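Local coordinates for protein 2-hydroxyisobutanoyl-CoA mutase large subunit (Aquincola tertiaricarbonis, PDB 4R3U) that catalyses, together with a small cobalamin-binding subunit, the isomerization of 2-hydroxyisobutyryl-CoA and (S)-3-hydroxybutyryl-CoA, at residues Y354-N357 against V358-S362; H377-G380 against Y381-F385; A386-E390 against D391-M395. All blocks are in the same frame, centred on the assembly; numbering follows the deposited sequence.

Contact 1. Residues Y354-N357 against V358-S362; sequences YMVN and VVRTS
Arg-360 folds back along the helix and meets Asn-357 and Val-356 with its guanidinium group. The arginine chain runs out straight, which carries the group toward the start of the helix. The polar part is a hydrogen bond from Arg-360 NH1 to Asn-357 OD1, 3.0 Å long. The acceptor lies in the guanidinium plane, at its edge, and NH1 sits almost in line with the side-chain C=O (162°). The amide and guanidinium planes are turned 41° apart. Val-356 places CG1 over one guanidinium face, 3.7 Å from Arg-360 CZ. The guanidinium has further partners: NH1 bonds to Thr-350 OG1, NH2 to Ile-478 O and, as a salt bridge, to Glu-406 of the second subunit. An alanine in place of Arg-360 is likely to leave that glutamate without its mate and Asn-357 OD1 short of a donor. The amide nitrogen of Asn-357 reaches Tyr-381 O and Thr-350 O.

The apolar part is small. The Met-355 chain doubles back and lies beside Val-358, with Met-355 CE 3.7 Å from Val-358 CG2.

Among the backbone bonds, Val-358 N reaches Met-355 O at 3.1 Å, and Thr-361 N reaches Asn-357 O at 2.9 Å. A water held by Thr-361 OG1 at 2.8 Å also bonds weakly to Asn-357 O. Ser-362 OG donates to Val-358 O.

This is the N-terminal end of helix 357-370 with the residues that lead into it. The helix follows strand 340-344 in the TIM-barrel domain and packs on the second subunit.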
loop_
_atom_site.group_PDB
_atom_site.type_symbol
_atom_site.label_atom_id
_atom_site.label_comp_id
_atom_site.label_asym_id
_atom_site.label_seq_id
_atom_site.Cartn_x
_atom_site.Cartn_y
_atom_site.Cartn_z
ATOM N N TYR A 354 -4.895 13.222 -6.455
ATOM C CA TYR A 354 -5.818 12.340 -5.729
ATOM C C TYR A 354 -5.579 10.835 -5.850
ATOM O O TYR A 354 -5.801 10.156 -4.852
ATOM C CB TYR A 354 -7.308 12.720 -5.929
ATOM C CG TYR A 354 -7.864 12.331 -7.283
ATOM C CD1 TYR A 354 -7.731 13.173 -8.377
ATOM C CD2 TYR A 354 -8.490 11.094 -7.479
ATOM C CE1 TYR A 354 -8.147 12.781 -9.648
ATOM C CE2 TYR A 354 -8.926 10.693 -8.744
ATOM C CZ TYR A 354 -8.748 11.543 -9.829
ATOM O OH TYR A 354 -9.200 11.201 -11.080
ATOM N N MET A 355 -5.144 10.289 -7.035
ATOM C CA MET A 355 -4.931 8.818 -7.157
ATOM C C MET A 355 -3.857 8.262 -6.237
ATOM O O MET A 355 -3.858 7.083 -5.922
ATOM C CB MET A 355 -4.727 8.328 -8.593
ATOM C CG MET A 355 -5.997 8.157 -9.395
ATOM S SD MET A 355 -7.387 7.227 -8.692
ATOM C CE MET A 355 -6.802 5.531 -8.763
ATOM N N VAL A 356 -2.990 9.113 -5.772
ATOM C CA VAL A 356 -1.917 8.797 -4.831
ATOM C C VAL A 356 -2.499 8.374 -3.452
ATOM O O VAL A 356 -1.862 7.618 -2.723
ATOM C CB VAL A 356 -0.927 9.995 -4.813
ATOM C CG1 VAL A 356 -0.956 10.777 -3.513
ATOM C CG2 VAL A 356 0.452 9.551 -5.163
ATOM N N ASN A 357 -3.769 8.780 -3.167
ATOM C CA ASN A 357 -4.525 8.382 -1.976
ATOM C C ASN A 357 -4.657 6.863 -1.878
ATOM O O ASN A 357 -4.711 6.347 -0.773
ATOM C CB ASN A 357 -5.925 9.026 -1.968
ATOM C CG ASN A 357 -5.852 10.504 -1.804
ATOM O OD1 ASN A 357 -4.871 11.009 -1.287
ATOM N ND2 ASN A 357 -6.843 11.227 -2.311
ATOM N N VAL A 358 -4.654 6.150 -3.027
ATOM C CA VAL A 358 -4.733 4.696 -3.091
ATOM C C VAL A 358 -3.571 4.089 -2.300
ATOM O O VAL A 358 -3.805 3.157 -1.522
ATOM C CB VAL A 358 -4.857 4.182 -4.564
ATOM C CG1 VAL A 358 -4.768 2.646 -4.672
ATOM C CG2 VAL A 358 -6.132 4.702 -5.211
ATOM N N VAL A 359 -2.342 4.661 -2.455
ATOM C CA VAL A 359 -1.106 4.250 -1.762
ATOM C C VAL A 359 -1.238 4.504 -0.250
ATOM O O VAL A 359 -0.961 3.615 0.537
ATOM C CB VAL A 359 0.163 4.943 -2.331
ATOM C CG1 VAL A 359 1.443 4.519 -1.569
ATOM C CG2 VAL A 359 0.318 4.699 -3.831
ATOM N N ARG A 360 -1.645 5.718 0.136
ATOM C CA ARG A 360 -1.831 6.164 1.510
ATOM C C ARG A 360 -2.771 5.238 2.243
ATOM O O ARG A 360 -2.431 4.770 3.326
ATOM C CB ARG A 360 -2.416 7.592 1.528
ATOM C CG ARG A 360 -1.458 8.666 1.042
ATOM C CD ARG A 360 -2.094 10.030 1.113
ATOM N NE ARG A 360 -1.096 11.079 0.949
ATOM C CZ ARG A 360 -1.114 12.020 0.018
ATOM N NH1 ARG A 360 -2.107 12.075 -0.860
ATOM N NH2 ARG A 360 -0.141 12.925 -0.035
ATOM N N THR A 361 -3.940 4.952 1.638
ATOM C CA THR A 361 -5.013 4.091 2.163
ATOM C C THR A 361 -4.588 2.631 2.220
ATOM O O THR A 361 -5.087 1.912 3.071
ATOM C CB THR A 361 -6.330 4.385 1.417
ATOM O OG1 THR A 361 -6.701 5.728 1.707
ATOM C CG2 THR A 361 -7.478 3.441 1.787
ATOM N N SER A 362 -3.665 2.189 1.335
ATOM C CA SER A 362 -3.154 0.798 1.355
ATOM C C SER A 362 -2.369 0.566 2.650
ATOM O O SER A 362 -2.660 -0.376 3.384
ATOM C CB SER A 362 -2.248 0.525 0.156
ATOM O OG SER A 362 -3.043 0.451 -1.011
HETATM O O HOH W 1 -7.879 6.503 -0.732
#

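Contact 2. Residues H377-G380 against Y381-F385; sequences HTNG and YDEAF. With 5AD (5'-deoxyadenosine), chain G.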
loop_
_atom_site.group_PDB
_atom_site.type_symbol
_atom_site.label_atom_id
_atom_site.label_comp_id
_atom_site.label_asym_id
_atom_site.label_seq_id
_atom_site.Cartn_x
_atom_site.Cartn_y
_atom_site.Cartn_z
ATOM N N HIS A 377 -13.200 0.233 7.252
ATOM C CA HIS A 377 -13.610 1.058 6.145
ATOM C C HIS A 377 -12.295 1.654 5.579
ATOM O O HIS A 377 -11.527 2.314 6.300
ATOM C CB HIS A 377 -14.534 2.214 6.587
ATOM C CG HIS A 377 -14.815 3.212 5.484
ATOM N ND1 HIS A 377 -15.965 3.131 4.701
ATOM C CD2 HIS A 377 -14.077 4.266 5.060
ATOM C CE1 HIS A 377 -15.869 4.109 3.819
ATOM N NE2 HIS A 377 -14.767 4.837 4.011
ATOM N N THR A 378 -12.074 1.466 4.270
ATOM C CA THR A 378 -10.984 2.104 3.555
ATOM C C THR A 378 -11.583 3.292 2.797
ATOM O O THR A 378 -12.643 3.148 2.163
ATOM C CB THR A 378 -10.235 1.119 2.645
ATOM O OG1 THR A 378 -11.152 0.195 2.079
ATOM C CG2 THR A 378 -9.135 0.375 3.374
ATOM N N ASN A 379 -10.917 4.465 2.852
ATOM C CA ASN A 379 -11.444 5.640 2.171
ATOM C C ASN A 379 -11.261 5.553 0.666
ATOM O O ASN A 379 -10.445 4.747 0.209
ATOM C CB ASN A 379 -10.823 6.928 2.721
ATOM C CG ASN A 379 -11.030 7.116 4.184
ATOM O OD1 ASN A 379 -12.075 6.771 4.738
ATOM N ND2 ASN A 379 -10.003 7.629 4.851
ATOM N N GLY A 380 -12.050 6.349 -0.072
ATOM C CA GLY A 380 -11.985 6.463 -1.519
ATOM C C GLY A 380 -10.900 7.468 -1.885
ATOM O O GLY A 380 -10.579 8.361 -1.081
ATOM N N TYR A 381 -10.325 7.332 -3.127
ATOM C CA TYR A 381 -9.296 8.233 -3.625
ATOM C C TYR A 381 -9.845 9.648 -3.816
ATOM O O TYR A 381 -9.067 10.607 -3.850
ATOM C CB TYR A 381 -8.619 7.690 -4.902
ATOM C CG TYR A 381 -9.594 7.228 -5.966
ATOM C CD1 TYR A 381 -10.406 8.141 -6.652
ATOM C CD2 TYR A 381 -9.668 5.890 -6.336
ATOM C CE1 TYR A 381 -11.288 7.718 -7.653
ATOM C CE2 TYR A 381 -10.548 5.457 -7.336
ATOM C CZ TYR A 381 -11.350 6.372 -7.994
ATOM O OH TYR A 381 -12.200 5.931 -8.992
ATOM N N ASP A 382 -11.184 9.780 -3.874
ATOM C CA ASP A 382 -11.925 11.030 -4.042
ATOM C C ASP A 382 -12.333 11.711 -2.705
ATOM O O ASP A 382 -13.164 12.629 -2.701
ATOM C CB ASP A 382 -13.137 10.814 -4.980
ATOM C CG ASP A 382 -14.184 9.735 -4.652
ATOM O OD1 ASP A 382 -14.050 9.057 -3.603
ATOM O OD2 ASP A 382 -15.142 9.581 -5.444
ATOM N N GLU A 383 -11.700 11.304 -1.593
ATOM C CA GLU A 383 -11.975 11.808 -0.247
ATOM C C GLU A 383 -12.009 13.335 -0.111
ATOM O O GLU A 383 -12.914 13.868 0.520
ATOM C CB GLU A 383 -10.996 11.175 0.765
ATOM C CG GLU A 383 -11.247 11.536 2.222
ATOM C CD GLU A 383 -12.523 11.070 2.891
ATOM O OE1 GLU A 383 -12.970 11.792 3.808
ATOM O OE2 GLU A 383 -13.044 9.980 2.559
ATOM N N ALA A 384 -11.040 14.045 -0.709
ATOM C CA ALA A 384 -10.969 15.496 -0.575
ATOM C C ALA A 384 -11.928 16.290 -1.487
ATOM O O ALA A 384 -12.034 17.511 -1.357
ATOM C CB ALA A 384 -9.536 15.960 -0.727
ATOM N N PHE A 385 -12.667 15.592 -2.356
ATOM C CA PHE A 385 -13.629 16.210 -3.267
ATOM C C PHE A 385 -15.082 16.085 -2.810
ATOM O O PHE A 385 -15.768 17.095 -2.673
ATOM C CB PHE A 385 -13.516 15.612 -4.653
ATOM C CG PHE A 385 -12.213 15.825 -5.363
ATOM C CD1 PHE A 385 -11.101 15.050 -5.051
ATOM C CD2 PHE A 385 -12.133 16.700 -6.446
ATOM C CE1 PHE A 385 -9.903 15.220 -5.736
ATOM C CE2 PHE A 385 -10.941 16.869 -7.138
ATOM C CZ PHE A 385 -9.835 16.119 -6.782
HETATM N N1 5AD G . -20.681 7.889 1.685
HETATM C C2 5AD G . -19.413 7.350 1.900
HETATM N N3 5AD G . -18.538 7.996 2.810
HETATM C C4 5AD G . -18.984 9.061 3.510
HETATM N N9 5AD G . -18.400 9.854 4.413
HETATM C C8 5AD G . -19.327 10.708 4.856
HETATM N N7 5AD G . -20.452 10.524 4.186
HETATM C C5 5AD G . -20.256 9.489 3.362
HETATM C C6 5AD G . -21.074 8.899 2.476
HETATM N N6 5AD G . -22.275 9.441 2.364
HETATM C "C1'" 5AD G . -17.130 9.702 5.141
HETATM C "C2'" 5AD G . -15.885 9.883 4.346
HETATM C "C3'" 5AD G . -14.944 10.473 5.382
HETATM C "C4'" 5AD G . -15.753 10.607 6.673
HETATM C "C5'" 5AD G . -15.463 11.952 7.327
HETATM O "O4'" 5AD G . -17.070 10.681 6.191
HETATM O "O2'" 5AD G . -15.391 8.592 3.963
HETATM O "O3'" 5AD G . -13.817 9.594 5.554
#
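Gly-380 and Glu-383 are the ends of a type I beta turn, closed by Glu-383 N bonding to Gly-380 O at 3.2 Å. The turn belongs to the loop that follows strand 375-377 of the TIM-barrel domain, and it lines the site of 5'-deoxyadenosine and cobalamin. With CG between its own N and carbonyl carbon (chi1 56°), Asp-382 turns its carboxylate back toward the glycine, and Asp-382 OD1 comes 3.9 Å from Gly-380 CA. Asn-379 crosses the end of Glu-383, its CB 3.8 Å from Glu-383 OE2, with amide and carboxylate planes 41° apart. Two bonds to strand 340-344 fix the rotation of the Asn-379 amide: ND2 bonds to Thr-344 O and OD1 to Gln-343 NE2. Asn-379 OD1 also lies at the edge of the His-377 ring, in its plane, and the ring's ND1 is hydrogen-bonded to the backbone N of Ile-101. The backbone O of Glu-383 bonds to cobalamin. The bend at chi2 (66°) brings the carboxylate of Glu-383 to the ribose. There Glu-383 OE2 accepts from O2' of 5'-deoxyadenosine at 3.1 Å and, weakly, from O3' at 3.1 Å.

Contact 3. Residues A386-E390 against D391-M395; sequences AIPTE and DAMKM. With 5AD (5'-deoxyadenosine), chain G.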
loop_
_atom_site.group_PDB
_atom_site.type_symbol
_atom_site.label_atom_id
_atom_site.label_comp_id
_atom_site.label_asym_id
_atom_site.label_seq_id
_atom_site.Cartn_x
_atom_site.Cartn_y
_atom_site.Cartn_z
ATOM N N ALA A 386 -15.577 14.843 -2.647
ATOM C CA ALA A 386 -16.996 14.585 -2.364
ATOM C C ALA A 386 -17.216 13.206 -1.783
ATOM O O ALA A 386 -16.284 12.393 -1.761
ATOM C CB ALA A 386 -17.797 14.698 -3.665
ATOM N N ILE A 387 -18.492 12.911 -1.372
ATOM C CA ILE A 387 -18.870 11.560 -0.933
ATOM C C ILE A 387 -18.563 10.578 -2.087
ATOM O O ILE A 387 -18.582 10.994 -3.252
ATOM C CB ILE A 387 -20.277 11.439 -0.294
ATOM C CG1 ILE A 387 -21.399 11.899 -1.269
ATOM C CG2 ILE A 387 -20.305 12.158 1.068
ATOM C CD1 ILE A 387 -22.699 11.337 -0.983
ATOM N N PRO A 388 -18.123 9.346 -1.806
ATOM C CA PRO A 388 -17.600 8.496 -2.893
ATOM C C PRO A 388 -18.482 7.991 -4.016
ATOM O O PRO A 388 -19.683 7.770 -3.852
ATOM C CB PRO A 388 -16.935 7.331 -2.140
ATOM C CG PRO A 388 -17.672 7.280 -0.879
ATOM C CD PRO A 388 -17.888 8.704 -0.503
ATOM N N THR A 389 -17.814 7.723 -5.147
ATOM C CA THR A 389 -18.390 7.094 -6.316
ATOM C C THR A 389 -18.294 5.587 -6.102
ATOM O O THR A 389 -17.604 5.100 -5.199
ATOM C CB THR A 389 -17.634 7.497 -7.608
ATOM O OG1 THR A 389 -16.265 7.082 -7.526
ATOM C CG2 THR A 389 -17.750 8.970 -7.931
ATOM N N GLU A 390 -18.979 4.850 -6.951
ATOM C CA GLU A 390 -18.945 3.402 -6.949
ATOM C C GLU A 390 -17.522 2.909 -7.195
ATOM O O GLU A 390 -17.035 2.119 -6.403
ATOM C CB GLU A 390 -19.902 2.869 -8.002
ATOM C CG GLU A 390 -21.350 3.037 -7.601
ATOM C CD GLU A 390 -22.333 2.372 -8.536
ATOM O OE1 GLU A 390 -22.004 2.235 -9.735
ATOM O OE2 GLU A 390 -23.435 1.998 -8.074
ATOM N N ASP A 391 -16.828 3.443 -8.215
ATOM C CA ASP A 391 -15.442 3.066 -8.559
ATOM C C ASP A 391 -14.450 3.272 -7.421
ATOM O O ASP A 391 -13.593 2.435 -7.213
ATOM C CB ASP A 391 -14.948 3.802 -9.820
ATOM C CG ASP A 391 -15.523 3.358 -11.152
ATOM O OD1 ASP A 391 -16.023 2.205 -11.237
ATOM O OD2 ASP A 391 -15.411 4.137 -12.138
ATOM N N ALA A 392 -14.571 4.390 -6.703
ATOM C CA ALA A 392 -13.740 4.757 -5.567
ATOM C C ALA A 392 -13.945 3.744 -4.425
ATOM O O ALA A 392 -12.963 3.264 -3.856
ATOM C CB ALA A 392 -14.087 6.161 -5.110
ATOM N N MET A 393 -15.204 3.374 -4.136
ATOM C CA MET A 393 -15.532 2.369 -3.131
ATOM C C MET A 393 -15.073 1.002 -3.528
ATOM O O MET A 393 -14.521 0.286 -2.695
ATOM C CB MET A 393 -17.018 2.400 -2.741
ATOM C CG MET A 393 -17.393 3.606 -1.870
ATOM S SD MET A 393 -16.589 3.663 -0.224
ATOM C CE MET A 393 -15.097 4.633 -0.562
ATOM N N LYS A 394 -15.214 0.656 -4.815
ATOM C CA LYS A 394 -14.753 -0.615 -5.405
ATOM C C LYS A 394 -13.240 -0.755 -5.174
ATOM O O LYS A 394 -12.799 -1.792 -4.684
ATOM C CB LYS A 394 -15.079 -0.638 -6.888
ATOM C CG LYS A 394 -15.374 -2.032 -7.438
ATOM C CD LYS A 394 -15.005 -2.228 -8.913
ATOM C CE LYS A 394 -15.454 -1.199 -9.907
ATOM N NZ LYS A 394 -15.020 -1.556 -11.285
ATOM N N MET A 395 -12.452 0.330 -5.432
ATOM C CA MET A 395 -10.995 0.354 -5.243
ATOM C C MET A 395 -10.629 0.168 -3.766
ATOM O O MET A 395 -9.670 -0.572 -3.456
ATOM C CB MET A 395 -10.396 1.622 -5.828
ATOM C CG MET A 395 -8.862 1.762 -5.631
ATOM S SD MET A 395 -7.870 0.467 -6.412
ATOM C CE MET A 395 -8.270 0.723 -8.167
HETATM N N1 5AD G . -20.681 7.889 1.685
HETATM C C2 5AD G . -19.413 7.350 1.900
HETATM N N3 5AD G . -18.538 7.996 2.810
HETATM C C4 5AD G . -18.984 9.061 3.510
HETATM N N9 5AD G . -18.400 9.854 4.413
HETATM C C8 5AD G . -19.327 10.708 4.856
HETATM N N7 5AD G . -20.452 10.524 4.186
HETATM C C5 5AD G . -20.256 9.489 3.362
HETATM C C6 5AD G . -21.074 8.899 2.476
HETATM N N6 5AD G . -22.275 9.441 2.364
HETATM C "C1'" 5AD G . -17.130 9.702 5.141
HETATM C "C2'" 5AD G . -15.885 9.883 4.346
HETATM C "C3'" 5AD G . -14.944 10.473 5.382
HETATM C "C4'" 5AD G . -15.753 10.607 6.673
HETATM C "C5'" 5AD G . -15.463 11.952 7.327
HETATM O "O4'" 5AD G . -17.070 10.681 6.191
HETATM O "O2'" 5AD G . -15.391 8.592 3.963
HETATM O "O3'" 5AD G . -13.817 9.594 5.554
#
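Thr-389 is the N-cap of helix 390-405, and its OG1 accepts from Ala-392 N at 3.3 Å, with an N-H...O angle of 157°. A chi1 of 61° tucks OG1 in over the threonine's own backbone, where it faces the helix start and satisfies an amide of the first turn. Thr-389 OG1 also lies 3.4 Å from Ala-392 CB. The Thr-389 carbonyl is used as well: Met-393 N reaches Thr-389 O at 3.1 Å. One residue on, Lys-394 N bonds to Glu-390 O at 2.8 Å. The amide of Thr-389 itself goes to Asp-382 OD2, and Pro-388 O accepts from Arg-113 NH2. Lys-394 NZ makes a salt bridge to Glu-485 of the second subunit. Lys-394 NZ lies 3.9 Å from Asp-391 OD1, a long salt bridge.

Pro-388 packs against Met-393, and more loosely on Ala-392. Met-393 curls at its last two torsions and puts CE 3.6 Å from Pro-388 CB. On the ligand side, Pro-388 CD comes 3.2 Å from C2 of 5'-deoxyadenosine, and Ile-387 CG2 lies 3.5 Å from C5 of the same base.

The cap thus joins the 5'-deoxyadenosine pocket to helix 390-405. Helix 107-119 packs alongside through Arg-113, Tyr-116 and Leu-117, and strand 375-377 touches Met-393 through His-377.

Overall arrangement
The three contacts follow one another along the chain; none nests or crosses. After strand 340-344, contact 1 starts helix 357-370. The chain then returns through strand 375-377 to contact 2, whose beta turn closes a small loop. Contact 3 leads from that loop into helix 390-405. Tyr-381 touches both neighbours: its ring meets Met-355 of contact 1, and its OH end meets Asp-391 of contact 3. Thr-361 packs on Asn-379 of the loop, and Val-358 on Met-395, which brings helices 357-370 and 390-405 together. Contacts 2 and 3 share 5'-deoxyadenosine, while contacts 1 and 3 both touch the second subunit. The cofactor site and the subunit interface are therefore joined.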